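PDB 2ZKT: 2,3-bisphosphoglycerate-independent phosphoglycerate mutase, which probably catalyses the interconversion of 2-phosphoglycerate and 3-phosphoglycerate in glycolysis, and binds zinc and calcium ions. Local coordinates for residues Glu30-Pro35 with Leu319-Asp324; Gly44-Gln49 with Asp373-Phe378; Ile341-Asp346 with Pro362-Gly367. All coordinates share one frame; numbering follows the deposited sequence.

How the contacts relate
From the N terminus, residues 30-35 come first; contact 1 closes a long loop by bringing them against helix 313-331. Helix 35-43 then leads straight to 44-49, which meets the loop 373-378 in contact 2, so these two closures cross along the chain. Contact 3 opens only after contact 1 has closed and falls wholly between the two halves of contact 2, joining strands 339-344 and 361-366. Contacts 2 and 3 share the mixed sheet, strand 45-50 lying beside 361-366, with their centres about 9 Å apart. Contact 1 ties the turn between helices 28-31 and 35-43 to helix 313-331, contact 2 a calcium-binding loop to a sheet strand, and contact 3 two central strands.

Contact 1 (Glu30-Pro35 with Leu319-Asp324); sequences EYANTP and LIERAD
Thr34 and Asp324 bring the backbones nearest, their CA atoms 5.4 Å apart, where the link between helices 28-31 and 35-43 passes the helical segment 319-324. The one hydrogen bond between the segments runs from Asn33 N to Glu321 OE2 (3.1 Å, N-H...O angle 168°); it is straight at the hydrogen, yet the N-H descends on the carboxylate from above its plane. Glu321 suits this task because its chain, extended beyond CG, is long enough to bring the carboxylate to the loop backbone. On the way its CG passes 3.9 Å from Ala32 CB, and the small methyl of Ala32 lets the helix come close. Next along, the methyls Thr34 CG2 and Ile320 CG2 meet at 3.9 Å. The side chain of Asp324 crosses that of Thr34 at about a right angle, with OD1 3.4 Å from Thr34 CB. Its OD2 lies 3.0 Å from Pro35 CD; proline has no N-H to offer, and OD2 accepts from Asn36 N and OD1 from Met37 N. Sitting beside the start of helix 35-43, the carboxylate would probably be favoured in its charged form. Asn33 and Pro35 also pack on Asn33 and Tyr31 of the second subunit. Behind Ile320 lies helix 303-309, through Thr304, while Pro28 and Leu29 touch its side chain, so the Ile320 side chain packs between helices 28-31 and 303-309.

Contact 2 (Gly44-Gln49 with Asp373-Phe378); sequences GILGQQ and DDTKRF. With CA (calcium ion), chain F.
Asp373 grips the start of strand 45-50 with both backbone and side chain. Its N donates a bent bond to Gly44 O, and its carboxylate reaches further: OD2 accepts from Leu46 N at 2.8 Å, almost straight (176°), on the syn side but somewhat out of the carboxylate plane. The first torsion of Asp373 sets CG between its own backbone N and carbonyl carbon (chi1 59°). OD1 takes Thr375 N from above the plane and Thr375 OG1 from the syn side, the latter at 2.5 Å. OD2 is also held by Gly387 N, so several donors fix the group's rotation; an aspartate, short and with two acceptors, fits here. Leu46 lays its apolar side chain against Thr375 and Phe378. Its CD2 packs 3.8 Å from Thr375 CB and 3.4 Å from Arg377 O. At the other end of the loop the edge of the Phe378 ring meets Leu46, CD1 lying 4.2 Å from Leu46 CG. The carbonyl, not the carboxylate, of Asp373 binds the calcium ion (O to calcium 2.5 Å), with Thr372 OG1, Glu42 O and three waters completing the coordination. The bond from Thr375 N to Asp373 OD1 defines an Asx turn, here shaping a loop that forms a calcium site beside a sheet strand.

Contact 3 (Ile341-Asp346 with Pro362-Gly367); sequences IAITGD and PLLIAG. With ZN (zinc ion), chain G.
The peptide groups of Ile341 and Ala366 form a hydrogen-bonded pair of antiparallel strands: Ile341 N donates to Ala366 O at 2.7 Å, nearly along the C=O axis, and Ala366 N answers to Ile341 O within the carbonyl plane. Ile343 and Leu364 form the next such pair, with Ile343 N to Leu364 O at 2.9 Å. Between them, the non-hydrogen-bonded pair Ala342 and Ile365 adds CA-H...O contacts to Leu364 O and Ile341 O. One face of the ribbon carries Ile341, Ile343, Leu364 and Ala366; Leu40 of helix 35-43 packs on Ile341, Ile343 and Ala366, and Phe378 on Leu364. There Ile341 CG2 meets Ala366 CB and Ile343 CB meets Leu364 CG, each at 3.9 Å. On the other face Ala342, Leu363 and Ile365 lie against helix 396-403 and Thr344 touches Ile11 of strand 6-12; the small Ala342 brings its CB 4.1 Å from Ile365 CG1. The beta-branched isoleucines and Thr344 suit an extended strand, buried on both faces. Beyond the regular pairs, Thr344 takes over with its side chain: OG1, anti to the backbone N (chi1 -170°), donates to Pro362 O at 2.5 Å from above the carbonyl plane. A valine in its place would probably leave the buried Pro362 carbonyl without this donor. Two residues on, Asp346 OD2 binds a zinc ion at 2.3 Å, alongside Asp13, Ser60 and His347. The chemistry thus implies a buried apolar strand pair followed directly by a loop that carries a zinc-binding carboxylate, consistent with the metal centre of the alkaline phosphatase superfamily.

Contact 1 (Glu30-Pro35 with Leu319-Asp324)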
ATOM      1  N   GLU B  30       4.007  -5.881   0.725  1.00 38.57           N
ATOM      2  CA  GLU B  30       4.892  -4.860   1.273  1.00 40.10           C
ATOM      3  C   GLU B  30       4.661  -3.530   0.553  1.00 42.77           C
ATOM      4  O   GLU B  30       4.479  -2.485   1.192  1.00 42.21           O
ATOM      5  CB  GLU B  30       6.362  -5.311   1.151  1.00 38.19           C
ATOM      6  CG  GLU B  30       6.688  -6.530   2.015  1.00 39.45           C
ATOM      7  CD  GLU B  30       8.006  -7.205   1.636  1.00 39.89           C
ATOM      8  OE1 GLU B  30       8.387  -7.150   0.437  1.00 38.41           O
ATOM      9  OE2 GLU B  30       8.655  -7.812   2.534  1.00 39.70           O
ATOM     10  N   TYR B  31       4.636  -3.605  -0.782  1.00 42.66           N
ATOM     11  CA  TYR B  31       4.429  -2.456  -1.674  1.00 42.71           C
ATOM     12  C   TYR B  31       3.070  -1.775  -1.425  1.00 43.47           C
ATOM     13  O   TYR B  31       2.990  -0.560  -1.330  1.00 42.38           O
ATOM     14  CB  TYR B  31       4.505  -2.938  -3.135  1.00 42.77           C
ATOM     15  CG  TYR B  31       4.309  -1.863  -4.188  1.00 42.14           C
ATOM     16  CD1 TYR B  31       5.357  -1.012  -4.551  1.00 43.67           C
ATOM     17  CD2 TYR B  31       3.078  -1.707  -4.838  1.00 40.60           C
ATOM     18  CE1 TYR B  31       5.188  -0.034  -5.531  1.00 42.89           C
ATOM     19  CE2 TYR B  31       2.899  -0.728  -5.825  1.00 38.39           C
ATOM     20  CZ  TYR B  31       3.959   0.104  -6.166  1.00 41.60           C
ATOM     21  OH  TYR B  31       3.800   1.076  -7.142  1.00 46.58           O
ATOM     22  N   ALA B  32       2.010  -2.580  -1.323  1.00 43.01           N
ATOM     23  CA  ALA B  32       0.654  -2.073  -1.103  1.00 43.19           C
ATOM     24  C   ALA B  32       0.561  -1.200   0.137  1.00 44.14           C
ATOM     25  O   ALA B  32       1.168  -1.496   1.154  1.00 46.37           O
ATOM     26  CB  ALA B  32      -0.328  -3.250  -0.985  1.00 42.22           C
ATOM     27  N   ASN B  33      -0.207  -0.117   0.050  1.00 46.13           N
ATOM     28  CA  ASN B  33      -0.391   0.779   1.187  1.00 46.21           C
ATOM     29  C   ASN B  33      -1.428   0.127   2.110  1.00 44.39           C
ATOM     30  O   ASN B  33      -2.621   0.080   1.791  1.00 45.36           O
ATOM     31  CB  ASN B  33      -0.880   2.151   0.690  1.00 49.30           C
ATOM     32  CG  ASN B  33      -1.118   3.139   1.821  1.00 51.34           C
ATOM     33  OD1 ASN B  33      -0.286   3.287   2.715  1.00 52.72           O
ATOM     34  ND2 ASN B  33      -2.254   3.829   1.776  1.00 52.41           N
ATOM     35  N   THR B  34      -0.962  -0.373   3.256  1.00 42.51           N
ATOM     36  CA  THR B  34      -1.825  -1.062   4.221  1.00 40.10           C
ATOM     37  C   THR B  34      -1.628  -0.530   5.641  1.00 40.39           C
ATOM     38  O   THR B  34      -1.183  -1.263   6.535  1.00 38.16           O
ATOM     39  CB  THR B  34      -1.512  -2.575   4.229  1.00 40.14           C
ATOM     40  OG1 THR B  34      -0.146  -2.771   4.643  1.00 39.97           O
ATOM     41  CG2 THR B  34      -1.679  -3.168   2.827  1.00 37.16           C
ATOM     42  N   PRO B  35      -2.000   0.741   5.882  1.00 41.17           N
ATOM     43  CA  PRO B  35      -1.836   1.336   7.218  1.00 40.49           C
ATOM     44  C   PRO B  35      -2.499   0.600   8.387  1.00 40.70           C
ATOM     45  O   PRO B  35      -2.010   0.674   9.512  1.00 40.48           O
ATOM     46  CB  PRO B  35      -2.382   2.753   7.028  1.00 40.34           C
ATOM     47  CG  PRO B  35      -3.479   2.554   6.017  1.00 38.60           C
ATOM     48  CD  PRO B  35      -2.810   1.624   5.009  1.00 42.16           C
ATOM     49  N   LEU B 319      -5.586  -5.026  -4.638  1.00 45.27           N
ATOM     50  CA  LEU B 319      -6.584  -5.807  -3.916  1.00 45.11           C
ATOM     51  C   LEU B 319      -6.250  -5.953  -2.425  1.00 44.05           C
ATOM     52  O   LEU B 319      -7.135  -5.974  -1.572  1.00 45.21           O
ATOM     53  CB  LEU B 319      -6.685  -7.181  -4.572  1.00 45.20           C
ATOM     54  CG  LEU B 319      -7.351  -7.082  -5.950  1.00 45.53           C
ATOM     55  CD1 LEU B 319      -7.223  -8.368  -6.768  1.00 46.85           C
ATOM     56  CD2 LEU B 319      -8.844  -6.756  -5.868  1.00 45.62           C
ATOM     57  N   ILE B 320      -4.930  -6.105  -2.119  1.00 43.17           N
ATOM     58  CA  ILE B 320      -4.559  -6.172  -0.705  1.00 42.71           C
ATOM     59  C   ILE B 320      -4.930  -4.867   0.006  1.00 45.45           C
ATOM     60  O   ILE B 320      -5.207  -4.829   1.202  1.00 44.23           O
ATOM     61  CB  ILE B 320      -3.045  -6.467  -0.557  1.00 42.67           C
ATOM     62  CG1 ILE B 320      -2.719  -7.895  -1.044  1.00 39.13           C
ATOM     63  CG2 ILE B 320      -2.637  -6.380   0.931  1.00 41.67           C
ATOM     64  CD1 ILE B 320      -1.207  -8.201  -1.060  1.00 36.70           C
ATOM     65  N   GLU B 321      -4.911  -3.764  -0.782  1.00 46.41           N
ATOM     66  CA  GLU B 321      -5.297  -2.467  -0.219  1.00 49.43           C
ATOM     67  C   GLU B 321      -6.801  -2.406   0.079  1.00 49.79           C
ATOM     68  O   GLU B 321      -7.236  -1.798   1.047  1.00 50.67           O
ATOM     69  CB  GLU B 321      -4.894  -1.345  -1.199  1.00 50.00           C
ATOM     70  CG  GLU B 321      -3.425  -0.910  -1.041  1.00 50.57           C
ATOM     71  CD  GLU B 321      -3.091   0.230  -1.992  1.00 54.13           C
ATOM     72  OE1 GLU B 321      -3.920   1.106  -2.186  1.00 60.03           O
ATOM     73  OE2 GLU B 321      -1.974   0.257  -2.499  1.00 59.32           O
ATOM     74  N   ARG B 322      -7.611  -3.046  -0.765  1.00 50.86           N
ATOM     75  CA  ARG B 322      -9.054  -3.062  -0.529  1.00 50.65           C
ATOM     76  C   ARG B 322      -9.301  -3.858   0.761  1.00 50.28           C
ATOM     77  O   ARG B 322     -10.193  -3.537   1.556  1.00 50.93           O
ATOM     78  CB  ARG B 322      -9.784  -3.694  -1.729  1.00 49.34           C
ATOM     79  CG  ARG B 322      -9.822  -2.764  -2.947  1.00 52.47           C
ATOM     80  CD  ARG B 322     -10.385  -3.433  -4.199  1.00 53.00           C
ATOM     81  NE  ARG B 322     -11.679  -4.076  -3.955  1.00 56.25           N
ATOM     82  CZ  ARG B 322     -12.286  -4.871  -4.838  1.00 58.03           C
ATOM     83  NH1 ARG B 322     -11.712  -5.109  -6.019  1.00 58.51           N
ATOM     84  NH2 ARG B 322     -13.452  -5.442  -4.538  1.00 59.70           N
ATOM     85  N   ALA B 323      -8.491  -4.897   0.973  1.00 49.27           N
ATOM     86  CA  ALA B 323      -8.611  -5.709   2.177  1.00 48.84           C
ATOM     87  C   ALA B 323      -8.238  -4.854   3.395  1.00 48.59           C
ATOM     88  O   ALA B 323      -8.898  -4.933   4.442  1.00 49.51           O
ATOM     89  CB  ALA B 323      -7.683  -6.950   2.083  1.00 47.09           C
ATOM     90  N   ASP B 324      -7.192  -4.029   3.269  1.00 47.55           N
ATOM     91  CA  ASP B 324      -6.790  -3.202   4.406  1.00 49.30           C
ATOM     92  C   ASP B 324      -7.933  -2.294   4.851  1.00 49.05           C
ATOM     93  O   ASP B 324      -8.177  -2.134   6.058  1.00 48.94           O
ATOM     94  CB  ASP B 324      -5.548  -2.353   4.083  1.00 48.97           C
ATOM     95  CG  ASP B 324      -4.834  -1.858   5.348  1.00 51.17           C
ATOM     96  OD1 ASP B 324      -4.373  -2.716   6.143  1.00 54.08           O
ATOM     97  OD2 ASP B 324      -4.734  -0.620   5.559  1.00 53.95           O
TER

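Contact 2 (Gly44-Gln49 with Asp373-Phe378)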
ATOM      1  N   GLY B  44       0.863  -5.749  17.724  1.00 42.03           N
ATOM      2  CA  GLY B  44       0.767  -7.200  17.825  1.00 41.27           C
ATOM      3  C   GLY B  44       2.096  -7.941  17.721  1.00 41.09           C
ATOM      4  O   GLY B  44       3.170  -7.417  18.058  1.00 40.30           O
ATOM      5  N   ILE B  45       2.017  -9.175  17.229  1.00 40.60           N
ATOM      6  CA  ILE B  45       3.178 -10.023  17.071  1.00 37.41           C
ATOM      7  C   ILE B  45       3.068 -10.656  15.690  1.00 38.88           C
ATOM      8  O   ILE B  45       1.962 -10.956  15.223  1.00 38.35           O
ATOM      9  CB  ILE B  45       3.197 -11.100  18.195  1.00 38.38           C
ATOM     10  CG1 ILE B  45       4.534 -11.843  18.211  1.00 37.44           C
ATOM     11  CG2 ILE B  45       2.035 -12.084  18.024  1.00 37.80           C
ATOM     12  CD1 ILE B  45       4.665 -12.812  19.399  1.00 32.51           C
ATOM     13  N   LEU B  46       4.210 -10.858  15.036  1.00 37.62           N
ATOM     14  CA  LEU B  46       4.250 -11.447  13.698  1.00 38.62           C
ATOM     15  C   LEU B  46       4.955 -12.809  13.629  1.00 37.72           C
ATOM     16  O   LEU B  46       5.756 -13.171  14.501  1.00 37.77           O
ATOM     17  CB  LEU B  46       4.955 -10.481  12.735  1.00 39.95           C
ATOM     18  CG  LEU B  46       4.128  -9.567  11.807  1.00 41.93           C
ATOM     19  CD1 LEU B  46       3.063  -8.820  12.572  1.00 36.86           C
ATOM     20  CD2 LEU B  46       5.086  -8.595  11.106  1.00 38.72           C
ATOM     21  N   GLY B  47       4.661 -13.551  12.560  1.00 38.19           N
ATOM     22  CA  GLY B  47       5.285 -14.847  12.344  1.00 36.47           C
ATOM     23  C   GLY B  47       5.089 -15.315  10.901  1.00 37.04           C
ATOM     24  O   GLY B  47       4.454 -14.636  10.093  1.00 35.20           O
ATOM     25  N   GLN B  48       5.646 -16.488  10.585  1.00 37.49           N
ATOM     26  CA  GLN B  48       5.526 -17.084   9.258  1.00 38.54           C
ATOM     27  C   GLN B  48       4.892 -18.442   9.483  1.00 37.44           C
ATOM     28  O   GLN B  48       5.261 -19.160  10.426  1.00 38.83           O
ATOM     29  CB  GLN B  48       6.894 -17.327   8.608  1.00 39.22           C
ATOM     30  CG  GLN B  48       7.837 -16.164   8.581  1.00 40.58           C
ATOM     31  CD  GLN B  48       9.116 -16.495   7.815  1.00 42.68           C
ATOM     32  OE1 GLN B  48       9.140 -16.436   6.581  1.00 51.45           O
ATOM     33  NE2 GLN B  48      10.180 -16.859   8.541  1.00 38.66           N
ATOM     34  N   GLN B  49       3.944 -18.815   8.634  1.00 37.36           N
ATOM     35  CA  GLN B  49       3.326 -20.127   8.810  1.00 38.78           C
ATOM     36  C   GLN B  49       3.382 -20.939   7.539  1.00 37.72           C
ATOM     37  O   GLN B  49       3.203 -20.405   6.436  1.00 35.98           O
ATOM     38  CB  GLN B  49       1.863 -19.997   9.272  1.00 36.35           C
ATOM     39  CG  GLN B  49       0.925 -19.342   8.268  1.00 37.93           C
ATOM     40  CD  GLN B  49       0.204 -20.345   7.366  1.00 37.71           C
ATOM     41  OE1 GLN B  49       0.504 -21.544   7.360  1.00 39.68           O
ATOM     42  NE2 GLN B  49      -0.749 -19.843   6.594  1.00 35.75           N
ATOM     43  N   ASP B 373       5.805  -7.943  19.731  1.00 41.75           N
ATOM     44  CA  ASP B 373       7.231  -7.968  19.388  1.00 41.99           C
ATOM     45  C   ASP B 373       7.576  -6.580  18.819  1.00 44.61           C
ATOM     46  O   ASP B 373       6.732  -5.693  18.832  1.00 46.09           O
ATOM     47  CB  ASP B 373       7.538  -9.109  18.374  1.00 38.58           C
ATOM     48  CG  ASP B 373       6.735  -8.997  17.045  1.00 39.54           C
ATOM     49  OD1 ASP B 373       6.267  -7.876  16.683  1.00 38.13           O
ATOM     50  OD2 ASP B 373       6.585 -10.046  16.355  1.00 37.94           O
ATOM     51  N   ASP B 374       8.798  -6.374  18.333  1.00 45.96           N
ATOM     52  CA  ASP B 374       9.147  -5.050  17.815  1.00 47.51           C
ATOM     53  C   ASP B 374       8.979  -4.838  16.307  1.00 46.87           C
ATOM     54  O   ASP B 374       9.654  -3.987  15.726  1.00 48.57           O
ATOM     55  CB  ASP B 374      10.576  -4.660  18.237  1.00 50.23           C
ATOM     56  CG  ASP B 374      11.610  -5.662  17.790  1.00 58.17           C
ATOM     57  OD1 ASP B 374      11.489  -6.179  16.653  1.00 67.54           O
ATOM     58  OD2 ASP B 374      12.554  -5.925  18.571  1.00 67.95           O
ATOM     59  N   THR B 375       8.084  -5.601  15.673  1.00 45.73           N
ATOM     60  CA  THR B 375       7.832  -5.429  14.247  1.00 44.47           C
ATOM     61  C   THR B 375       6.949  -4.171  14.106  1.00 45.53           C
ATOM     62  O   THR B 375       6.120  -3.880  14.986  1.00 44.48           O
ATOM     63  CB  THR B 375       7.078  -6.642  13.638  1.00 43.45           C
ATOM     64  OG1 THR B 375       5.888  -6.900  14.402  1.00 45.14           O
ATOM     65  CG2 THR B 375       7.960  -7.890  13.627  1.00 42.60           C
ATOM     66  N   LYS B 376       7.121  -3.443  13.000  1.00 44.85           N
ATOM     67  CA  LYS B 376       6.371  -2.203  12.765  1.00 46.78           C
ATOM     68  C   LYS B 376       5.333  -2.265  11.644  1.00 46.69           C
ATOM     69  O   LYS B 376       4.294  -1.609  11.737  1.00 49.07           O
ATOM     70  CB  LYS B 376       7.351  -1.051  12.478  1.00 48.14           C
ATOM     71  CG  LYS B 376       8.312  -0.734  13.622  1.00 52.60           C
ATOM     72  CD  LYS B 376       7.555  -0.304  14.878  1.00 59.17           C
ATOM     73  CE  LYS B 376       8.513   0.060  16.016  1.00 66.52           C
ATOM     74  NZ  LYS B 376       7.788   0.484  17.266  1.00 71.16           N
ATOM     75  N   ARG B 377       5.610  -3.026  10.582  1.00 45.90           N
ATOM     76  CA  ARG B 377       4.673  -3.152   9.462  1.00 45.92           C
ATOM     77  C   ARG B 377       4.352  -4.610   9.154  1.00 43.70           C
ATOM     78  O   ARG B 377       5.010  -5.524   9.665  1.00 42.38           O
ATOM     79  CB  ARG B 377       5.238  -2.493   8.198  1.00 46.82           C
ATOM     80  CG  ARG B 377       5.213  -0.974   8.218  1.00 52.91           C
ATOM     81  CD  ARG B 377       5.783  -0.415   6.921  1.00 60.96           C
ATOM     82  NE  ARG B 377       7.108  -0.970   6.644  1.00 68.97           N
ATOM     83  CZ  ARG B 377       8.182  -0.763   7.407  1.00 77.31           C
ATOM     84  NH1 ARG B 377       8.093  -0.005   8.500  1.00 76.22           N
ATOM     85  NH2 ARG B 377       9.346  -1.330   7.084  1.00 81.27           N
ATOM     86  N   PHE B 378       3.343  -4.833   8.312  1.00 42.54           N
ATOM     87  CA  PHE B 378       2.961  -6.199   7.960  1.00 42.70           C
ATOM     88  C   PHE B 378       3.513  -6.570   6.589  1.00 43.22           C
ATOM     89  O   PHE B 378       3.078  -6.044   5.570  1.00 42.10           O
ATOM     90  CB  PHE B 378       1.430  -6.361   7.983  1.00 41.60           C
ATOM     91  CG  PHE B 378       0.965  -7.796   7.825  1.00 40.88           C
ATOM     92  CD1 PHE B 378       1.537  -8.822   8.597  1.00 34.39           C
ATOM     93  CD2 PHE B 378      -0.035  -8.128   6.906  1.00 44.13           C
ATOM     94  CE1 PHE B 378       1.126 -10.153   8.458  1.00 32.67           C
ATOM     95  CE2 PHE B 378      -0.460  -9.464   6.756  1.00 40.41           C
ATOM     96  CZ  PHE B 378       0.125 -10.482   7.536  1.00 36.08           C
TER
HETATM   97 CA    CA F 413       5.411  -3.609  18.869  1.00 46.42          CA
HETATM   98  O   HOH W   1       4.883  -5.694  16.948  1.00 39.78           O
HETATM   99  O   HOH W   2       6.381  -2.638  17.050  1.00102.35           O
HETATM  100  O   HOH W   3       4.692  -1.944  20.033  1.00 75.62           O

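Contact 3 (Ile341-Asp346 with Pro362-Gly367)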
ATOM      1  N   ILE B 341      -7.446 -10.851  17.182  1.00 43.17           N
ATOM      2  CA  ILE B 341      -7.451 -10.895  15.728  1.00 44.18           C
ATOM      3  C   ILE B 341      -6.188 -11.479  15.089  1.00 42.04           C
ATOM      4  O   ILE B 341      -5.052 -11.176  15.484  1.00 43.76           O
ATOM      5  CB  ILE B 341      -7.726  -9.485  15.134  1.00 44.01           C
ATOM      6  CG1 ILE B 341      -7.852  -9.578  13.608  1.00 44.69           C
ATOM      7  CG2 ILE B 341      -6.611  -8.536  15.515  1.00 47.52           C
ATOM      8  CD1 ILE B 341      -8.297  -8.279  12.949  1.00 46.46           C
ATOM      9  N   ALA B 342      -6.407 -12.333  14.087  1.00 40.97           N
ATOM     10  CA  ALA B 342      -5.312 -12.963  13.372  1.00 39.34           C
ATOM     11  C   ALA B 342      -5.530 -12.764  11.876  1.00 40.39           C
ATOM     12  O   ALA B 342      -6.649 -12.908  11.369  1.00 41.48           O
ATOM     13  CB  ALA B 342      -5.242 -14.459  13.714  1.00 37.68           C
ATOM     14  N   ILE B 343      -4.463 -12.423  11.164  1.00 39.67           N
ATOM     15  CA  ILE B 343      -4.569 -12.210   9.729  1.00 40.77           C
ATOM     16  C   ILE B 343      -3.438 -12.915   8.995  1.00 41.58           C
ATOM     17  O   ILE B 343      -2.267 -12.809   9.370  1.00 42.83           O
ATOM     18  CB  ILE B 343      -4.517 -10.703   9.390  1.00 41.39           C
ATOM     19  CG1 ILE B 343      -5.684  -9.976  10.070  1.00 40.86           C
ATOM     20  CG2 ILE B 343      -4.556 -10.507   7.871  1.00 39.84           C
ATOM     21  CD1 ILE B 343      -5.639  -8.461   9.955  1.00 40.60           C
ATOM     22  N   THR B 344      -3.783 -13.651   7.950  1.00 41.74           N
ATOM     23  CA  THR B 344      -2.754 -14.317   7.164  1.00 41.71           C
ATOM     24  C   THR B 344      -3.354 -14.820   5.855  1.00 41.95           C
ATOM     25  O   THR B 344      -4.454 -14.456   5.464  1.00 41.51           O
ATOM     26  CB  THR B 344      -2.208 -15.496   7.986  1.00 40.92           C
ATOM     27  OG1 THR B 344      -1.038 -16.017   7.346  1.00 40.39           O
ATOM     28  CG2 THR B 344      -3.256 -16.612   8.073  1.00 41.50           C
ATOM     29  N   GLY B 345      -2.571 -15.651   5.151  1.00 42.28           N
ATOM     30  CA  GLY B 345      -3.112 -16.299   3.965  1.00 43.68           C
ATOM     31  C   GLY B 345      -3.092 -17.817   4.145  1.00 44.22           C
ATOM     32  O   GLY B 345      -2.290 -18.365   4.890  1.00 46.89           O
ATOM     33  N   ASP B 346      -4.048 -18.493   3.480  1.00 43.99           N
ATOM     34  CA  ASP B 346      -4.041 -19.952   3.534  1.00 45.53           C
ATOM     35  C   ASP B 346      -2.824 -20.535   2.800  1.00 43.97           C
ATOM     36  O   ASP B 346      -2.477 -21.703   2.936  1.00 46.59           O
ATOM     37  CB  ASP B 346      -5.344 -20.471   2.913  1.00 46.35           C
ATOM     38  CG  ASP B 346      -5.498 -19.918   1.501  1.00 51.94           C
ATOM     39  OD1 ASP B 346      -5.142 -18.752   1.301  1.00 54.05           O
ATOM     40  OD2 ASP B 346      -5.980 -20.641   0.631  1.00 64.62           O
ATOM     41  N   PRO B 362       2.999 -14.791   5.622  1.00 38.10           N
ATOM     42  CA  PRO B 362       3.065 -13.845   6.741  1.00 39.01           C
ATOM     43  C   PRO B 362       1.819 -13.984   7.605  1.00 38.61           C
ATOM     44  O   PRO B 362       0.709 -14.196   7.100  1.00 38.66           O
ATOM     45  CB  PRO B 362       3.178 -12.478   6.041  1.00 37.83           C
ATOM     46  CG  PRO B 362       2.512 -12.718   4.719  1.00 41.13           C
ATOM     47  CD  PRO B 362       2.994 -14.085   4.325  1.00 38.53           C
ATOM     48  N   LEU B 363       2.025 -13.871   8.918  1.00 39.10           N
ATOM     49  CA  LEU B 363       0.956 -14.014   9.897  1.00 39.26           C
ATOM     50  C   LEU B 363       1.064 -12.939  10.974  1.00 39.53           C
ATOM     51  O   LEU B 363       2.157 -12.613  11.428  1.00 36.83           O
ATOM     52  CB  LEU B 363       1.062 -15.397  10.576  1.00 41.12           C
ATOM     53  CG  LEU B 363       0.282 -15.635  11.887  1.00 39.27           C
ATOM     54  CD1 LEU B 363      -1.220 -15.432  11.637  1.00 40.22           C
ATOM     55  CD2 LEU B 363       0.540 -17.051  12.410  1.00 40.07           C
ATOM     56  N   LEU B 364      -0.075 -12.396  11.393  1.00 40.91           N
ATOM     57  CA  LEU B 364      -0.052 -11.415  12.460  1.00 40.52           C
ATOM     58  C   LEU B 364      -1.191 -11.730  13.431  1.00 38.82           C
ATOM     59  O   LEU B 364      -2.256 -12.209  13.028  1.00 38.84           O
ATOM     60  CB  LEU B 364      -0.185  -9.990  11.901  1.00 38.58           C
ATOM     61  CG  LEU B 364      -1.534  -9.330  11.572  1.00 43.61           C
ATOM     62  CD1 LEU B 364      -2.354  -9.092  12.833  1.00 40.57           C
ATOM     63  CD2 LEU B 364      -1.252  -7.978  10.907  1.00 42.27           C
ATOM     64  N   ILE B 365      -0.941 -11.485  14.715  1.00 37.27           N
ATOM     65  CA  ILE B 365      -1.939 -11.692  15.746  1.00 38.02           C
ATOM     66  C   ILE B 365      -1.887 -10.474  16.666  1.00 39.17           C
ATOM     67  O   ILE B 365      -0.802 -10.057  17.113  1.00 36.47           O
ATOM     68  CB  ILE B 365      -1.654 -12.961  16.578  1.00 38.17           C
ATOM     69  CG1 ILE B 365      -1.588 -14.185  15.652  1.00 36.87           C
ATOM     70  CG2 ILE B 365      -2.749 -13.141  17.629  1.00 37.76           C
ATOM     71  CD1 ILE B 365      -1.200 -15.477  16.375  1.00 37.47           C
ATOM     72  N   ALA B 366      -3.053  -9.894  16.942  1.00 40.68           N
ATOM     73  CA  ALA B 366      -3.126  -8.724  17.805  1.00 41.79           C
ATOM     74  C   ALA B 366      -4.374  -8.807  18.678  1.00 42.50           C
ATOM     75  O   ALA B 366      -5.374  -9.424  18.291  1.00 43.84           O
ATOM     76  CB  ALA B 366      -3.148  -7.446  16.960  1.00 41.98           C
ATOM     77  N   GLY B 367      -4.312  -8.188  19.856  1.00 42.74           N
ATOM     78  CA  GLY B 367      -5.453  -8.220  20.761  1.00 44.73           C
ATOM     79  C   GLY B 367      -5.052  -8.489  22.203  1.00 45.74           C
ATOM     80  O   GLY B 367      -3.862  -8.492  22.542  1.00 46.67           O
TER
HETATM   81 ZN    ZN G 414      -6.547 -20.384  -1.548  1.00 55.00          ZN